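Local structure of ALKF (Bacillus cereus, 3ZBO) at residues V207-D210 against S214-L217; E160-T165 against N179-V184. The protein is of unknown function but belongs to a family related to the HEAT-like repeat DNA glycosylases and has affinity for branched DNA structures. All coordinates share one frame; numbering follows the deposited sequence.

Contact 1. Residues V207-D210 against S214-L217; sequences VKRD and SSLL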
loop_
_atom_site.group_PDB
_atom_site.type_symbol
_atom_site.label_atom_id
_atom_site.label_comp_id
_atom_site.label_asym_id
_atom_site.label_seq_id
_atom_site.Cartn_x
_atom_site.Cartn_y
_atom_site.Cartn_z
ATOM N N VAL A 207 14.191 -7.766 -5.056
ATOM C CA VAL A 207 12.810 -8.267 -5.160
ATOM C C VAL A 207 12.704 -9.066 -6.474
ATOM O O VAL A 207 12.728 -8.516 -7.564
ATOM C CB VAL A 207 11.811 -7.111 -5.206
ATOM C CG1 VAL A 207 10.373 -7.646 -5.249
ATOM C CG2 VAL A 207 11.954 -6.233 -3.930
ATOM N N LYS A 208 12.633 -10.393 -6.280
ATOM C CA LYS A 208 12.465 -11.301 -7.453
ATOM C C LYS A 208 11.041 -11.264 -7.893
ATOM O O LYS A 208 10.130 -11.137 -7.079
ATOM C CB LYS A 208 12.874 -12.687 -6.996
ATOM C CG LYS A 208 14.338 -12.705 -6.682
ATOM C CD LYS A 208 14.732 -14.033 -6.141
ATOM C CE LYS A 208 16.177 -13.880 -5.581
ATOM N NZ LYS A 208 16.540 -15.055 -4.702
ATOM N N ARG A 209 10.876 -11.287 -9.212
ATOM C CA ARG A 209 9.522 -11.117 -9.792
ATOM C C ARG A 209 9.353 -12.108 -10.952
ATOM O O ARG A 209 10.298 -12.383 -11.728
ATOM C CB ARG A 209 9.402 -9.681 -10.306
ATOM C CG ARG A 209 9.544 -8.679 -9.134
ATOM C CD ARG A 209 9.294 -7.267 -9.584
ATOM N NE ARG A 209 10.340 -6.865 -10.570
ATOM C CZ ARG A 209 10.411 -5.603 -11.008
ATOM N NH1 ARG A 209 9.533 -4.734 -10.512
ATOM N NH2 ARG A 209 11.320 -5.201 -11.877
ATOM N N ASP A 210 8.124 -12.597 -11.040
ATOM C CA ASP A 210 7.738 -13.395 -12.219
ATOM C C ASP A 210 7.576 -12.474 -13.441
ATOM O O ASP A 210 6.974 -11.364 -13.367
ATOM C CB ASP A 210 6.463 -14.158 -11.869
ATOM C CG ASP A 210 6.706 -15.284 -10.884
ATOM O OD1 ASP A 210 7.882 -15.694 -10.720
ATOM O OD2 ASP A 210 5.706 -15.760 -10.287
ATOM N N SER A 214 14.509 -8.825 -11.742
ATOM C CA SER A 214 14.428 -8.396 -10.340
ATOM C C SER A 214 14.471 -6.888 -10.278
ATOM O O SER A 214 15.049 -6.193 -11.108
ATOM C CB SER A 214 15.600 -8.956 -9.580
ATOM O OG SER A 214 15.463 -10.368 -9.438
ATOM N N SER A 215 13.829 -6.371 -9.228
ATOM C CA SER A 215 14.002 -4.986 -8.801
ATOM C C SER A 215 15.092 -4.910 -7.755
ATOM O O SER A 215 14.995 -5.607 -6.750
ATOM C CB SER A 215 12.658 -4.531 -8.257
ATOM O OG SER A 215 12.820 -3.171 -7.941
ATOM N N LEU A 216 16.160 -4.144 -8.018
ATOM C CA LEU A 216 17.205 -3.936 -7.000
ATOM C C LEU A 216 16.955 -2.650 -6.201
ATOM O O LEU A 216 17.268 -1.494 -6.743
ATOM C CB LEU A 216 18.576 -3.867 -7.703
ATOM C CG LEU A 216 18.947 -5.156 -8.459
ATOM C CD1 LEU A 216 20.437 -5.064 -8.891
ATOM C CD2 LEU A 216 18.823 -6.370 -7.573
ATOM N N LEU A 217 16.333 -2.813 -5.019
ATOM C CA LEU A 217 15.972 -1.582 -4.260
ATOM C C LEU A 217 17.215 -1.090 -3.503
ATOM O O LEU A 217 17.996 -1.863 -2.982
ATOM C CB LEU A 217 14.908 -1.969 -3.272
ATOM C CG LEU A 217 13.596 -2.419 -3.992
ATOM C CD1 LEU A 217 12.532 -2.779 -2.991
ATOM C CD2 LEU A 217 13.031 -1.393 -4.984
HETATM O O HOH W 1 13.482 -11.983 -10.575
#
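The hydroxyl S214 OG, lying 3.8 Å from K208 CG, is gripped twice: by the carboxylate of E206 and by a water that donates to it. The same water takes the R209 N-H (water to R209 N 3.0 Å) and so bridges the two arms of the hairpin where they begin to part. Next to this bridge, V207 and S215 form an antiparallel hydrogen-bonded pair. V207 N meets S215 O at 2.9 Å in the carbonyl plane with a nearly straight bond (165°), and S215 N returns one to V207 O, tilted 19° from its carbonyl plane. V207 O also receives a CA-H contact from S214 CA at 3.3 Å. The R209 chain bends at chi3 (-64°), which turns a face of its guanidinium to S215, whose CB lies 3.7 Å above the plane, over the centre of R209 CZ and its nitrogens; NH2 is then tied to K213 O in the turn. V207 and L217 cross at a slant, CG2 of the valine 3.6 Å from CD1 of the leucine, while R172 of helix 171-187 packs on both V207 and R209. K208 N is taken by E171 OE1 of that helix. With carboxylates at backbone and hydroxyl and a water across the opening arms, the base of the loop is held largely by polar groups, V207 and L217 adding an apolar contact on the strand side.

Contact 2. Residues E160-T165 against N179-V184; sequences EMVKDT and NFLNTV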
loop_
_atom_site.group_PDB
_atom_site.type_symbol
_atom_site.label_atom_id
_atom_site.label_comp_id
_atom_site.label_asym_id
_atom_site.label_seq_id
_atom_site.Cartn_x
_atom_site.Cartn_y
_atom_site.Cartn_z
ATOM N N GLU A 160 14.519 -2.985 13.577
ATOM C CA GLU A 160 15.419 -4.118 13.810
ATOM C C GLU A 160 14.933 -5.409 13.164
ATOM O O GLU A 160 15.749 -6.146 12.603
ATOM C CB GLU A 160 15.568 -4.346 15.309
ATOM C CG GLU A 160 16.392 -3.316 16.011
ATOM C CD GLU A 160 17.820 -3.248 15.552
ATOM O OE1 GLU A 160 18.440 -4.302 15.270
ATOM O OE2 GLU A 160 18.401 -2.149 15.466
ATOM N N MET A 161 13.609 -5.601 13.121
ATOM C CA MET A 161 13.036 -6.748 12.454
ATOM C C MET A 161 13.319 -6.679 10.946
ATOM O O MET A 161 13.702 -7.669 10.323
ATOM C CB MET A 161 11.562 -6.836 12.761
ATOM C CG MET A 161 10.926 -8.005 12.121
ATOM S SD MET A 161 11.495 -9.565 12.782
ATOM C CE MET A 161 11.348 -9.259 14.538
ATOM N N VAL A 162 13.178 -5.497 10.374
ATOM C CA VAL A 162 13.521 -5.388 8.972
ATOM C C VAL A 162 15.026 -5.677 8.754
ATOM O O VAL A 162 15.386 -6.494 7.892
ATOM C CB VAL A 162 13.215 -3.956 8.429
ATOM C CG1 VAL A 162 13.794 -3.790 6.975
ATOM C CG2 VAL A 162 11.738 -3.699 8.436
ATOM N N LYS A 163 15.934 -5.089 9.545
ATOM C CA LYS A 163 17.369 -5.379 9.437
ATOM C C LYS A 163 17.646 -6.906 9.501
ATOM O O LYS A 163 18.423 -7.434 8.685
ATOM C CB LYS A 163 18.141 -4.695 10.590
ATOM C CG LYS A 163 19.681 -4.927 10.564
ATOM C CD LYS A 163 20.289 -4.288 11.819
ATOM C CE LYS A 163 20.264 -5.282 12.935
ATOM N NZ LYS A 163 21.378 -5.011 13.920
ATOM N N ASP A 164 16.994 -7.548 10.452
ATOM C CA ASP A 164 17.344 -8.945 10.762
ATOM C C ASP A 164 16.755 -9.890 9.762
ATOM O O ASP A 164 17.350 -11.006 9.568
ATOM C CB ASP A 164 16.864 -9.334 12.128
ATOM C CG ASP A 164 17.706 -8.681 13.257
ATOM O OD1 ASP A 164 18.805 -8.212 13.025
ATOM O OD2 ASP A 164 17.148 -8.586 14.393
ATOM N N THR A 165 15.675 -9.507 9.055
ATOM C CA THR A 165 14.890 -10.508 8.340
ATOM C C THR A 165 14.486 -10.143 6.907
ATOM O O THR A 165 14.007 -11.024 6.130
ATOM C CB THR A 165 13.571 -10.887 9.025
ATOM O OG1 THR A 165 12.599 -9.789 9.008
ATOM C CG2 THR A 165 13.793 -11.275 10.557
ATOM N N ASN A 179 10.173 -0.059 1.802
ATOM C CA ASN A 179 9.386 1.188 1.838
ATOM C C ASN A 179 9.346 1.645 3.327
ATOM O O ASN A 179 9.515 2.882 3.589
ATOM C CB ASN A 179 7.994 0.900 1.184
ATOM C CG ASN A 179 7.152 2.129 1.029
ATOM O OD1 ASN A 179 7.676 3.238 1.117
ATOM N ND2 ASN A 179 5.866 1.942 0.662
ATOM N N PHE A 180 9.154 0.734 4.258
ATOM C CA PHE A 180 9.103 1.156 5.656
ATOM C C PHE A 180 10.456 1.815 6.057
ATOM O O PHE A 180 10.426 2.829 6.767
ATOM C CB PHE A 180 8.712 -0.096 6.503
ATOM C CG PHE A 180 8.665 0.178 7.997
ATOM C CD1 PHE A 180 7.490 0.670 8.562
ATOM C CD2 PHE A 180 9.770 -0.095 8.757
ATOM C CE1 PHE A 180 7.411 0.891 9.950
ATOM C CE2 PHE A 180 9.716 0.122 10.149
ATOM C CZ PHE A 180 8.520 0.633 10.771
ATOM N N LEU A 181 11.592 1.240 5.711
ATOM C CA LEU A 181 12.896 1.866 6.029
ATOM C C LEU A 181 12.935 3.281 5.478
ATOM O O LEU A 181 13.308 4.208 6.185
ATOM C CB LEU A 181 14.100 1.114 5.388
ATOM C CG LEU A 181 14.261 -0.322 5.854
ATOM C CD1 LEU A 181 15.635 -0.709 5.233
ATOM C CD2 LEU A 181 14.398 -0.407 7.476
ATOM N N ASN A 182 12.568 3.434 4.196
ATOM C CA ASN A 182 12.593 4.780 3.625
ATOM C C ASN A 182 11.671 5.720 4.280
ATOM O O ASN A 182 12.046 6.851 4.524
ATOM C CB ASN A 182 12.085 4.707 2.182
ATOM C CG ASN A 182 13.098 4.432 1.193
ATOM O OD1 ASN A 182 13.731 5.415 0.698
ATOM N ND2 ASN A 182 13.056 3.242 0.623
ATOM N N THR A 183 10.489 5.262 4.667
ATOM C CA THR A 183 9.438 6.140 5.192
ATOM C C THR A 183 9.799 6.530 6.604
ATOM O O THR A 183 9.588 7.703 6.986
ATOM C CB THR A 183 8.075 5.424 5.146
ATOM O OG1 THR A 183 7.788 5.129 3.775
ATOM C CG2 THR A 183 7.001 6.440 5.631
ATOM N N VAL A 184 10.291 5.589 7.425
ATOM C CA VAL A 184 10.714 5.959 8.829
ATOM C C VAL A 184 11.828 7.012 8.692
ATOM O O VAL A 184 11.810 8.030 9.391
ATOM C CB VAL A 184 11.206 4.736 9.634
ATOM C CG1 VAL A 184 11.817 5.255 10.987
ATOM C CG2 VAL A 184 9.989 3.783 9.922
#
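V162 and L181 meet tip to tip: V162 CG1 lies 3.5 Å from L181 CD2, tighter than usual for two methyls, and also touches L181 CG and CD1. The V162 rotamer places one branch on each partner. CG1 stands opposite the backbone N (chi1 171°) and reaches L181, whereas CG2 takes the position opposite the carbonyl carbon and approaches the F180 ring obliquely at its CD2, 4.1 Å away. L181 CG also stands opposite its carbonyl carbon (chi1 -62°), and both methyls reach the valine, CD2 the nearer. V184, one turn later than F180, sets CG2 3.5 Å above one face of the F180 ring, displaced toward the rim. W135 of helix 128-144 meets the same ring in an edge-to-face arrangement, so the phenyl is held from its own helix as well as from outside. The interface between the segments is wholly apolar, and several polar side chains bond within their own helices. T183 OG1 turns back to N179 O at 2.8 Å, which also accepts the T183 N-H; T165 OG1 reaches M161 O at 2.7 Å, both hydroxyls coming from above the carbonyl planes. K163 NZ pairs with E160 OE1 (3.3 Å), while E160 OE2 forms a salt bridge with K194. The contact thus joins helices 152-165 and 171-187, consecutive in a mainly helical array, consistent with the HEAT-like repeat relatives. Helix 128-144 brings W135 against V162 and F180, helix 192-202 lays I198 against L181, and helix 219-228 packs against N182 of helix 171-187.

Both segments of contact 2 precede those of contact 1 in the chain; the centres of the two contacts are 17 Å apart and their nearest atoms about 6 Å apart, without touching. Helix 171-187 connects them: its residues 179-184 form one side of contact 2, while E171, R172 and N178 earlier on it meet the hairpin of contact 1. Helix 192-202 leads from that helix to strand 204-207, and strand 215-218 passes directly into helix 219-228, which touches N182. Contact 2 is buried between helices; contact 1 lies at the surface. The hairpin interrupts the run of helices between 192-202 and 219-228 and rests on helix 171-187.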